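Local structure of envelope glycoprotein (Bourbon virus, 5ZKX) at the interface of chains A and B. The protein is the gp64-like envelope glycoprotein of the virus, a class III fusion protein that probably drives merger of viral and host membranes. Coordinates in Å, arbitrary orientation; residue numbers count along the deposited sequence, not the author numbering. Chains: chain A/B, Envelope glycoprotein.

The interface of chains A and B. Residues chain A 296, 299-300, 303; chain B 25, 209, 211, 235.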
loop_
_atom_site.group_PDB
_atom_site.type_symbol
_atom_site.label_atom_id
_atom_site.label_comp_id
_atom_site.label_asym_id
_atom_site.label_seq_id
_atom_site.Cartn_x
_atom_site.Cartn_y
_atom_site.Cartn_z
ATOM N N TYR A 296 1.333 14.016 -10.934
ATOM C CA TYR A 296 2.271 14.437 -11.970
ATOM C C TYR A 296 1.798 14.011 -13.356
ATOM O O TYR A 296 1.919 14.771 -14.323
ATOM C CB TYR A 296 3.655 13.861 -11.669
ATOM C CG TYR A 296 4.762 14.331 -12.587
ATOM C CD1 TYR A 296 5.145 13.576 -13.688
ATOM C CD2 TYR A 296 5.438 15.519 -12.340
ATOM C CE1 TYR A 296 6.164 13.996 -14.524
ATOM C CE2 TYR A 296 6.460 15.945 -13.170
ATOM C CZ TYR A 296 6.816 15.181 -14.260
ATOM O OH TYR A 296 7.827 15.603 -15.092
ATOM N N GLU A 299 -1.321 16.141 -14.350
ATOM C CA GLU A 299 -0.944 17.459 -14.847
ATOM C C GLU A 299 -0.379 17.369 -16.255
ATOM O O GLU A 299 -0.702 18.198 -17.113
ATOM C CB GLU A 299 0.065 18.118 -13.907
ATOM C CG GLU A 299 -0.513 18.556 -12.569
ATOM C CD GLU A 299 -1.295 19.856 -12.648
ATOM O OE1 GLU A 299 -1.049 20.744 -11.809
ATOM O OE2 GLU A 299 -2.164 19.988 -13.535
ATOM N N SER A 300 0.466 16.367 -16.511
ATOM C CA SER A 300 0.980 16.143 -17.857
ATOM C C SER A 300 -0.153 15.869 -18.835
ATOM O O SER A 300 -0.134 16.352 -19.972
ATOM C CB SER A 300 1.968 14.978 -17.848
ATOM O OG SER A 300 2.585 14.821 -19.111
ATOM N N LEU A 303 -1.933 19.123 -19.685
ATOM C CA LEU A 303 -1.169 19.897 -20.658
ATOM C C LEU A 303 -1.465 19.431 -22.078
ATOM O O LEU A 303 -1.679 20.247 -22.980
ATOM C CB LEU A 303 0.326 19.776 -20.365
ATOM C CG LEU A 303 0.984 20.878 -19.538
ATOM C CD1 LEU A 303 2.498 20.779 -19.656
ATOM C CD2 LEU A 303 0.500 22.247 -19.982
ATOM N N VAL B 25 -1.153 25.627 -15.837
ATOM C CA VAL B 25 -0.174 24.550 -15.730
ATOM C C VAL B 25 0.903 24.740 -16.786
ATOM O O VAL B 25 0.619 24.748 -17.989
ATOM C CB VAL B 25 -0.823 23.169 -15.854
ATOM C CG1 VAL B 25 0.270 22.101 -15.872
ATOM C CG2 VAL B 25 -1.771 22.943 -14.687
ATOM N N PHE B 209 5.523 20.490 -12.782
ATOM C CA PHE B 209 4.349 21.137 -13.356
ATOM C C PHE B 209 3.894 22.226 -12.397
ATOM O O PHE B 209 3.555 21.941 -11.244
ATOM C CB PHE B 209 3.227 20.130 -13.608
ATOM C CG PHE B 209 3.514 19.176 -14.729
ATOM C CD1 PHE B 209 3.353 19.566 -16.044
ATOM C CD2 PHE B 209 3.955 17.891 -14.468
ATOM C CE1 PHE B 209 3.625 18.694 -17.075
ATOM C CE2 PHE B 209 4.224 17.014 -15.499
ATOM C CZ PHE B 209 4.064 17.419 -16.802
ATOM N N GLU B 211 1.358 24.817 -10.998
ATOM C CA GLU B 211 -0.096 24.952 -10.975
ATOM C C GLU B 211 -0.548 26.095 -10.070
ATOM O O GLU B 211 -0.160 27.249 -10.264
ATOM C CB GLU B 211 -0.739 23.639 -10.523
ATOM C CG GLU B 211 -2.223 23.733 -10.205
ATOM C CD GLU B 211 -3.103 23.549 -11.429
ATOM O OE1 GLU B 211 -3.087 24.434 -12.311
ATOM O OE2 GLU B 211 -3.812 22.523 -11.510
ATOM N N HIS B 235 4.388 20.249 -8.747
ATOM C CA HIS B 235 4.323 18.795 -8.653
ATOM C C HIS B 235 5.464 18.230 -9.487
ATOM O O HIS B 235 5.431 18.295 -10.720
ATOM C CB HIS B 235 2.966 18.280 -9.126
ATOM C CG HIS B 235 1.810 18.906 -8.411
ATOM N ND1 HIS B 235 1.409 18.507 -7.155
ATOM C CD2 HIS B 235 0.979 19.916 -8.767
ATOM C CE1 HIS B 235 0.377 19.237 -6.770
ATOM N NE2 HIS B 235 0.096 20.099 -7.731
#
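B:Phe209, at the end of strand 200-210, lays its ring against the long helix 284-329 of chain A, the coiled-coil helix of this class III, gp64-like fusion protein in its postfusion trimer. One face of the ring lies over the helix backbone: A:Glu299 C, the carbonyl carbon, lies 4.2 Å above the ring plane, over its centre, and the amide nitrogen of A:Ser300 nearer the rim. A:Tyr296 and A:Leu303 lie at its edge. A:Tyr296 presents a ring face: the planes are 63° apart, the centroids 4.7 Å, and B:Phe209 CE2 stands over the tyrosine face toward its rim. CG anti to the backbone N (chi1 -174°) places the tyrosine ring beside B:Phe209, and chi2 near -96° turns its face to it. At another part of the edge the A:Leu303 methyl CD1 is 3.5 Å from B:Phe209 CE1; the ring's far end, CZ, meets A:Ser300 CB at 3.4 Å.

A:Glu299 runs past B:Phe209 in the opposite direction, its CB 3.7 Å from ring atom CG. Its chain then bends at chi2, carrying the carboxylate beyond the ring to B:Val25 and B:Glu211. There A:Glu299 OE2 rests against the methyl CG2 of B:Val25 at 3.2 Å, while B:Val25 CG1 faces A:Leu303 CG. A:Glu299 OE1 lies 3.3 Å from B:Glu211 OE2, a closeness that may raise the pKa of one or both carboxylates; B:His235, its NE2 4.3 Å from A:Glu299 OE1, could stabilise the negative charge if protonated.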